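Local coordinates for putative TetR-family transcriptional regulator (Bordetella parapertussis 12822, PDB 3CCY), which probably binds operator DNA through an N-terminal helix-turn-helix and acts as a transcriptional regulator, most likely a repressor, of the TetR family, at residues 67-72 against 110-115; 97-102 against 168-173. All coordinates share one frame; numbering follows the deposited sequence. Where two conformers were deposited one is given.

Contact 1: 67-72 against 110-115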
ATOM      1  N   THR A  67      17.036  -7.729   5.152  1.00 31.61           N
ATOM      2  CA  THR A  67      17.611  -7.665   6.494  1.00 33.44           C
ATOM      3  C   THR A  67      18.438  -6.392   6.681  1.00 33.07           C
ATOM      4  O   THR A  67      18.279  -5.672   7.676  1.00 33.38           O
ATOM      5  CB  THR A  67      18.454  -8.922   6.796  1.00 32.88           C
ATOM      6  OG1 THR A  67      17.600 -10.072   6.776  1.00 34.02           O
ATOM      7  CG2 THR A  67      19.110  -8.835   8.153  1.00 35.32           C
ATOM      8  N   THR A  68      19.310  -6.103   5.726  1.00 33.70           N
ATOM      9  CA  THR A  68      20.161  -4.945   5.867  1.00 34.48           C
ATOM     10  C   THR A  68      19.310  -3.680   5.788  1.00 34.77           C
ATOM     11  O   THR A  68      19.582  -2.709   6.477  1.00 35.94           O
ATOM     12  CB  THR A  68      21.341  -4.921   4.862  1.00 34.92           C
ATOM     13  OG1 THR A  68      20.874  -4.535   3.564  1.00 37.20           O
ATOM     14  CG2 THR A  68      22.040  -6.288   4.801  1.00 33.84           C
ATOM     15  N   HIS A  69      18.252  -3.707   4.986  1.00 34.09           N
ATOM     16  CA  HIS A  69      17.410  -2.547   4.850  1.00 33.96           C
ATOM     17  C   HIS A  69      16.588  -2.206   6.110  1.00 33.63           C
ATOM     18  O   HIS A  69      16.495  -1.023   6.489  1.00 34.03           O
ATOM     19  CB  HIS A  69      16.459  -2.723   3.671  1.00 34.54           C
ATOM     20  CG  HIS A  69      15.605  -1.529   3.429  1.00 34.99           C
ATOM     21  ND1 HIS A  69      16.078  -0.402   2.798  1.00 36.32           N
ATOM     22  CD2 HIS A  69      14.311  -1.277   3.740  1.00 35.14           C
ATOM     23  CE1 HIS A  69      15.110   0.492   2.727  1.00 35.19           C
ATOM     24  NE2 HIS A  69      14.035  -0.010   3.302  1.00 34.32           N
ATOM     25  N   VAL A  70      15.948  -3.204   6.713  1.00 32.23           N
ATOM     26  CA  VAL A  70      15.184  -2.962   7.946  1.00 32.38           C
ATOM     27  C   VAL A  70      16.144  -2.676   9.110  1.00 32.70           C
ATOM     28  O   VAL A  70      15.848  -1.821   9.940  1.00 31.39           O
ATOM     29  CB  VAL A  70      14.130  -4.075   8.283  1.00 32.54           C
ATOM     30  CG1 VAL A  70      14.762  -5.347   8.768  1.00 30.51           C
ATOM     31  CG2 VAL A  70      13.070  -3.558   9.320  1.00 32.87           C
ATOM     32  N   ASP A  71      17.313  -3.340   9.132  1.00 33.47           N
ATOM     33  CA  ASP A  71      18.311  -3.061  10.166  1.00 35.08           C
ATOM     34  C   ASP A  71      18.754  -1.596  10.092  1.00 36.03           C
ATOM     35  O   ASP A  71      18.849  -0.926  11.105  1.00 36.61           O
ATOM     36  CB  ASP A  71      19.525  -4.012  10.078  1.00 34.69           C
ATOM     37  CG  ASP A  71      19.238  -5.387  10.665  1.00 34.57           C
ATOM     38  OD1 ASP A  71      18.178  -5.575  11.295  1.00 34.77           O
ATOM     39  OD2 ASP A  71      20.071  -6.299  10.493  1.00 36.65           O
ATOM     40  N   SER A  72      18.973  -1.097   8.886  1.00 37.45           N
ATOM     41  CA  SER A  72      19.368   0.308   8.692  1.00 38.34           C
ATOM     42  C   SER A  72      18.286   1.287   9.162  1.00 38.31           C
ATOM     43  O   SER A  72      18.574   2.277   9.855  1.00 37.37           O
ATOM     44  CB  SER A  72      19.687   0.556   7.227  1.00 39.22           C
ATOM     45  OG  SER A  72      20.679   1.548   7.093  1.00 42.52           O
ATOM     46  N   VAL A 110      10.580  -0.523  -1.754  1.00 42.02           N
ATOM     47  CA  VAL A 110       9.483  -1.234  -2.413  1.00 41.15           C
ATOM     48  C   VAL A 110       9.543  -2.740  -2.092  1.00 41.89           C
ATOM     49  O   VAL A 110       8.526  -3.334  -1.705  1.00 41.32           O
ATOM     50  CB  VAL A 110       9.463  -0.997  -3.956  1.00 40.81           C
ATOM     51  CG1 VAL A 110       8.392  -1.863  -4.639  1.00 39.90           C
ATOM     52  CG2 VAL A 110       9.253   0.470  -4.278  1.00 39.48           C
ATOM     53  N   VAL A 111      10.736  -3.339  -2.213  1.00 41.64           N
ATOM     54  CA  VAL A 111      10.914  -4.783  -1.944  1.00 42.01           C
ATOM     55  C   VAL A 111      10.528  -5.158  -0.481  1.00 42.71           C
ATOM     56  O   VAL A 111       9.908  -6.212  -0.262  1.00 41.74           O
ATOM     57  CB  VAL A 111      12.336  -5.307  -2.380  1.00 41.90           C
ATOM     58  CG1 VAL A 111      12.553  -6.743  -1.953  1.00 42.14           C
ATOM     59  CG2 VAL A 111      12.508  -5.240  -3.896  1.00 40.95           C
HETATM   60  N   MSE A 112      10.882  -4.305   0.491  1.00 43.40           N
HETATM   61  CA  MSE A 112      10.441  -4.506   1.869  0.50 45.62           C
HETATM   62  C   MSE A 112       8.908  -4.525   1.919  1.00 46.10           C
HETATM   63  O   MSE A 112       8.311  -5.533   2.325  1.00 46.48           O
HETATM   64  CB  MSE A 112      11.010  -3.429   2.807  0.50 45.88           C
HETATM   65  CG  MSE A 112      10.846  -3.715   4.319  0.50 47.82           C
HETATM   66 SE   MSE A 112      11.734  -5.354   4.980  0.50 55.44          SE
HETATM   67  CE  MSE A 112      10.259  -6.620   4.761  0.50 51.33           C
ATOM     68  N   LEU A 113       8.286  -3.437   1.452  1.00 47.63           N
ATOM     69  CA  LEU A 113       6.824  -3.255   1.435  1.00 49.30           C
ATOM     70  C   LEU A 113       6.055  -4.261   0.592  1.00 50.14           C
ATOM     71  O   LEU A 113       4.833  -4.276   0.642  1.00 51.67           O
ATOM     72  CB  LEU A 113       6.467  -1.826   0.981  1.00 48.66           C
ATOM     73  CG  LEU A 113       7.067  -0.691   1.831  1.00 50.21           C
ATOM     74  CD1 LEU A 113       6.710   0.695   1.319  1.00 50.19           C
ATOM     75  CD2 LEU A 113       6.688  -0.827   3.333  1.00 53.05           C
ATOM     76  N   THR A 114       6.746  -5.115  -0.158  1.00 51.32           N
ATOM     77  CA  THR A 114       6.093  -5.887  -1.229  1.00 52.06           C
ATOM     78  C   THR A 114       6.438  -7.379  -1.309  1.00 52.65           C
ATOM     79  O   THR A 114       5.631  -8.171  -1.802  1.00 52.57           O
ATOM     80  CB  THR A 114       6.352  -5.199  -2.618  1.00 52.34           C
ATOM     81  OG1 THR A 114       5.345  -4.206  -2.862  1.00 52.53           O
ATOM     82  CG2 THR A 114       6.386  -6.202  -3.786  1.00 52.97           C
ATOM     83  N   CYS A 115       7.630  -7.760  -0.842  1.00 53.42           N
ATOM     84  CA  CYS A 115       8.197  -9.085  -1.173  1.00 54.09           C
ATOM     85  C   CYS A 115       8.427 -10.039   0.000  1.00 54.23           C
ATOM     86  O   CYS A 115       8.907 -11.157  -0.194  1.00 53.98           O
ATOM     87  CB  CYS A 115       9.506  -8.918  -1.941  1.00 54.34           C
ATOM     88  SG  CYS A 115       9.322  -8.590  -3.693  1.00 55.91           S
TER
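The imidazole of H69 meets the base of the M112 side chain at a slant: CD2 of H69 lies 4.0 Å from CB of M112, which comes to the ring neither squarely over a face nor squarely at an edge. With CG anti to the backbone N (chi1 -177°), H69 carries its ring out from helix 58-81 toward helix 87-115. M112, a selenomethionine, reaches back the other way. In the conformer described, one of two modelled, its CG also lies anti to the backbone N and the chain bends at chi2 (61°), which brings SE of M112 to 4.3 Å from CB of V70. The contact is buried and made by van der Waals packing, about 115 Å² in all; the nearest CA atoms, those of H69 and M112, are 7.8 Å apart. L66 also touches M112, one turn before V70, while L127 and Q131 of helix 122-145 cover V70 and M112 respectively. D71, on the same turn, forms a salt bridge to K130 of that helix. Such packing of helix against helix, joining the long helix that follows the DNA-binding motif to the C-terminal bundle, is characteristic of the all-helical TetR fold.

Contact 2: 97-102 against 168-173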
ATOM      1  N   LEU A  97      12.751  10.972   7.888  1.00 31.52           N
ATOM      2  CA  LEU A  97      13.687   9.839   7.691  1.00 32.56           C
ATOM      3  C   LEU A  97      13.118   8.778   6.736  1.00 33.15           C
ATOM      4  O   LEU A  97      13.815   8.326   5.809  1.00 30.92           O
ATOM      5  CB  LEU A  97      14.070   9.194   9.029  1.00 32.04           C
ATOM      6  CG  LEU A  97      14.768   7.842   9.007  1.00 32.75           C
ATOM      7  CD1 LEU A  97      16.182   8.063   8.469  1.00 29.96           C
ATOM      8  CD2 LEU A  97      14.801   7.210  10.416  1.00 32.40           C
ATOM      9  N   PHE A  98      11.866   8.377   6.971  1.00 34.32           N
ATOM     10  CA  PHE A  98      11.271   7.322   6.133  1.00 36.34           C
ATOM     11  C   PHE A  98      11.206   7.752   4.680  1.00 35.97           C
ATOM     12  O   PHE A  98      11.523   6.967   3.767  1.00 36.46           O
ATOM     13  CB  PHE A  98       9.904   6.826   6.681  1.00 37.85           C
ATOM     14  CG  PHE A  98       9.995   6.143   8.039  1.00 41.01           C
ATOM     15  CD1 PHE A  98      11.220   5.883   8.627  1.00 46.46           C
ATOM     16  CD2 PHE A  98       8.866   5.732   8.710  1.00 46.89           C
ATOM     17  CE1 PHE A  98      11.300   5.252   9.865  1.00 48.36           C
ATOM     18  CE2 PHE A  98       8.948   5.089   9.961  1.00 45.06           C
ATOM     19  CZ  PHE A  98      10.152   4.847  10.523  1.00 44.45           C
ATOM     20  N   LEU A  99      10.846   9.008   4.446  1.00 36.16           N
ATOM     21  CA  LEU A  99      10.751   9.507   3.084  1.00 36.28           C
ATOM     22  C   LEU A  99      12.103   9.765   2.456  1.00 36.31           C
ATOM     23  O   LEU A  99      12.255   9.656   1.244  1.00 36.47           O
ATOM     24  CB  LEU A  99       9.817  10.732   2.996  1.00 37.47           C
ATOM     25  CG  LEU A  99       8.349  10.384   3.277  1.00 37.99           C
ATOM     26  CD1 LEU A  99       7.506  11.620   3.139  1.00 38.92           C
ATOM     27  CD2 LEU A  99       7.801   9.279   2.341  1.00 41.33           C
ATOM     28  N   GLU A 100      13.102  10.078   3.279  1.00 35.08           N
ATOM     29  CA  GLU A 100      14.462  10.190   2.799  1.00 35.45           C
ATOM     30  C   GLU A 100      14.962   8.824   2.258  1.00 35.85           C
ATOM     31  O   GLU A 100      15.577   8.744   1.176  1.00 35.74           O
ATOM     32  CB  GLU A 100      15.364  10.731   3.917  1.00 35.85           C
ATOM     33  CG  GLU A 100      16.845  10.778   3.578  1.00 38.08           C
ATOM     34  CD  GLU A 100      17.739  10.511   4.783  1.00 42.69           C
ATOM     35  OE1 GLU A 100      17.531  11.098   5.884  1.00 45.40           O
ATOM     36  OE2 GLU A 100      18.678   9.713   4.627  1.00 44.09           O
ATOM     37  N   ILE A 101      14.702   7.772   3.030  1.00 36.00           N
ATOM     38  CA  ILE A 101      15.064   6.410   2.664  1.00 37.86           C
ATOM     39  C   ILE A 101      14.374   5.944   1.354  1.00 39.26           C
ATOM     40  O   ILE A 101      14.994   5.274   0.514  1.00 39.48           O
ATOM     41  CB  ILE A 101      14.932   5.485   3.891  1.00 37.21           C
ATOM     42  CG1 ILE A 101      15.995   5.920   4.924  1.00 37.25           C
ATOM     43  CG2 ILE A 101      15.081   4.011   3.506  1.00 37.50           C
ATOM     44  CD1 ILE A 101      15.970   5.169   6.243  1.00 40.70           C
ATOM     45  N   TYR A 102      13.137   6.391   1.129  1.00 40.53           N
ATOM     46  CA  TYR A 102      12.488   6.289  -0.204  1.00 41.36           C
ATOM     47  C   TYR A 102      13.212   7.042  -1.358  1.00 42.54           C
ATOM     48  O   TYR A 102      13.489   6.482  -2.437  1.00 42.84           O
ATOM     49  CB  TYR A 102      11.050   6.774  -0.080  1.00 42.16           C
ATOM     50  CG  TYR A 102      10.270   6.682  -1.367  1.00 41.65           C
ATOM     51  CD1 TYR A 102       9.699   5.460  -1.780  1.00 41.07           C
ATOM     52  CD2 TYR A 102      10.084   7.817  -2.165  1.00 40.98           C
ATOM     53  CE1 TYR A 102       8.977   5.365  -2.960  1.00 40.53           C
ATOM     54  CE2 TYR A 102       9.355   7.732  -3.342  1.00 41.67           C
ATOM     55  CZ  TYR A 102       8.809   6.505  -3.738  1.00 41.47           C
ATOM     56  OH  TYR A 102       8.112   6.433  -4.900  1.00 38.76           O
ATOM     57  N   ASN A 168       3.530   4.603   3.476  1.00 32.26           N
ATOM     58  CA  ASN A 168       3.914   3.364   2.763  1.00 32.38           C
ATOM     59  C   ASN A 168       3.303   3.283   1.369  1.00 33.64           C
ATOM     60  O   ASN A 168       3.884   2.633   0.479  1.00 36.34           O
ATOM     61  CB  ASN A 168       3.556   2.084   3.554  1.00 32.33           C
ATOM     62  CG  ASN A 168       4.429   1.892   4.785  1.00 34.88           C
ATOM     63  OD1 ASN A 168       5.349   2.659   5.009  1.00 39.14           O
ATOM     64  ND2 ASN A 168       4.140   0.872   5.593  1.00 36.06           N
ATOM     65  N   TRP A 169       2.138   3.907   1.154  1.00 31.00           N
ATOM     66  CA  TRP A 169       1.493   3.911  -0.174  1.00 30.57           C
ATOM     67  C   TRP A 169       2.196   4.786  -1.205  1.00 29.41           C
ATOM     68  O   TRP A 169       1.903   4.683  -2.396  1.00 28.34           O
ATOM     69  CB  TRP A 169       0.012   4.364  -0.067  1.00 30.73           C
ATOM     70  CG  TRP A 169      -0.853   4.074  -1.257  1.00 31.21           C
ATOM     71  CD1 TRP A 169      -1.505   4.986  -2.064  1.00 33.28           C
ATOM     72  CD2 TRP A 169      -1.132   2.800  -1.787  1.00 32.12           C
ATOM     73  NE1 TRP A 169      -2.190   4.326  -3.047  1.00 36.70           N
ATOM     74  CE2 TRP A 169      -1.977   2.980  -2.896  1.00 32.72           C
ATOM     75  CE3 TRP A 169      -0.754   1.502  -1.420  1.00 33.00           C
ATOM     76  CZ2 TRP A 169      -2.456   1.913  -3.652  1.00 35.88           C
ATOM     77  CZ3 TRP A 169      -1.252   0.439  -2.169  1.00 34.12           C
ATOM     78  CH2 TRP A 169      -2.072   0.654  -3.272  1.00 33.60           C
ATOM     79  N   THR A 170       3.123   5.622  -0.751  1.00 29.15           N
ATOM     80  CA  THR A 170       3.832   6.577  -1.621  1.00 29.50           C
ATOM     81  C   THR A 170       4.541   5.938  -2.809  1.00 29.63           C
ATOM     82  O   THR A 170       4.623   6.518  -3.877  1.00 29.70           O
ATOM     83  CB  THR A 170       4.825   7.483  -0.834  1.00 29.46           C
ATOM     84  OG1 THR A 170       5.701   6.688  -0.027  1.00 29.30           O
ATOM     85  CG2 THR A 170       4.010   8.473   0.091  1.00 28.73           C
ATOM     86  N   TYR A 171       5.032   4.731  -2.626  1.00 29.57           N
ATOM     87  CA  TYR A 171       5.726   4.054  -3.721  1.00 30.99           C
ATOM     88  C   TYR A 171       4.836   3.929  -4.958  1.00 30.83           C
ATOM     89  O   TYR A 171       5.338   3.850  -6.083  1.00 31.57           O
ATOM     90  CB  TYR A 171       6.301   2.705  -3.271  1.00 31.55           C
ATOM     91  CG  TYR A 171       5.332   1.546  -3.253  1.00 33.93           C
ATOM     92  CD1 TYR A 171       5.213   0.690  -4.354  1.00 35.80           C
ATOM     93  CD2 TYR A 171       4.568   1.272  -2.133  1.00 34.15           C
ATOM     94  CE1 TYR A 171       4.324  -0.368  -4.340  1.00 35.26           C
ATOM     95  CE2 TYR A 171       3.660   0.205  -2.123  1.00 33.18           C
ATOM     96  CZ  TYR A 171       3.564  -0.596  -3.205  1.00 34.15           C
ATOM     97  OH  TYR A 171       2.669  -1.631  -3.159  1.00 35.21           O
ATOM     98  N   THR A 172       3.520   3.924  -4.766  1.00 30.02           N
ATOM     99  CA  THR A 172       2.621   3.724  -5.916  1.00 29.93           C
ATOM    100  C   THR A 172       2.413   4.996  -6.748  1.00 30.72           C
ATOM    101  O   THR A 172       1.898   4.915  -7.866  1.00 31.32           O
ATOM    102  CB  THR A 172       1.207   3.204  -5.509  1.00 29.91           C
ATOM    103  OG1 THR A 172       0.505   4.212  -4.734  1.00 29.26           O
ATOM    104  CG2 THR A 172       1.327   1.921  -4.689  1.00 29.51           C
ATOM    105  N   TRP A 173       2.743   6.162  -6.199  1.00 30.48           N
ATOM    106  CA  TRP A 173       2.337   7.425  -6.862  1.00 30.46           C
ATOM    107  C   TRP A 173       3.396   8.530  -6.812  1.00 31.36           C
ATOM    108  O   TRP A 173       3.455   9.403  -7.704  1.00 31.73           O
ATOM    109  CB  TRP A 173       1.031   7.955  -6.242  1.00 29.87           C
ATOM    110  CG  TRP A 173       1.105   8.387  -4.753  1.00 26.82           C
ATOM    111  CD1 TRP A 173       0.807   7.619  -3.634  1.00 27.07           C
ATOM    112  CD2 TRP A 173       1.445   9.688  -4.261  1.00 28.29           C
ATOM    113  NE1 TRP A 173       0.972   8.373  -2.481  1.00 28.89           N
ATOM    114  CE2 TRP A 173       1.342   9.648  -2.842  1.00 27.41           C
ATOM    115  CE3 TRP A 173       1.830  10.902  -4.887  1.00 29.84           C
ATOM    116  CZ2 TRP A 173       1.627  10.750  -2.049  1.00 28.47           C
ATOM    117  CZ3 TRP A 173       2.112  11.999  -4.085  1.00 28.56           C
ATOM    118  CH2 TRP A 173       1.994  11.909  -2.678  1.00 29.42           C
TER
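Y102 carries most of this contact, laying one side of its phenol against the backbone at T170 and Y171. CE1 of Y102 packs 3.8 Å from CB of Y171, and OH of Y102 stands 3.6 Å from CA of Y171. The T170 carbonyl lies obliquely to the phenol ring, and the side chains of Y102 and Y171 cross at about a right angle. CG of Y102 stands opposite the backbone N (chi1 -178°), which carries the ring out from the helix to the turn. One helical turn earlier, CD2 of L99 rests 4.1 Å from OG1 of T170, an apolar methyl beside a hydroxyl whose hydrogen bond goes instead to O of I167.

Helix 87-115 here meets the irregular turn that follows helix 153-168, within the all-helical C-terminal domain, which in TetR-family regulators usually binds the ligand and forms the dimer. The second subunit packs against the turn: W169 touches G165 of that chain and W173 its M161.

The next shell fixes the shape of the turn. O of W169 accepts two bonds from T172, one from the backbone N and one of 2.8 Å from OG1, the latter nearly in line with the carbonyl (162° at the oxygen). The methyl CG2 of T172 sits over the centre of the Y171 ring, 3.6 Å above its plane, while O of N168 lies in plane at the ring edge. The polar end of Y102 is held from beyond both segments, its OH hydrogen-bonded to O of Y174 and to NE of R106, an arginine that also gives NH2 to O of Y171 and so ties tyrosine and turn together.

Helix 87-115 takes part in both contacts, giving residues 97-102 to contact 2 and, farther along, 110-115 to contact 1. The centres lie about 12 Å apart, and the segments alternate along the chain: 67-72, 97-102, 110-115, 168-173. The two sites also touch directly. CE1 of H69 packs 3.6 Å from CG2 of I101, and CG2 of V110 lies 3.8 Å from CB of Y171. Helix 87-115 thereby links helix 58-81 to the turn after helix 153-168, which borders the second subunit. V110 and V111 also pack on helix 15-29 of the DNA-binding region, an arrangement consistent with a mechanical link between that region and the dimer partner.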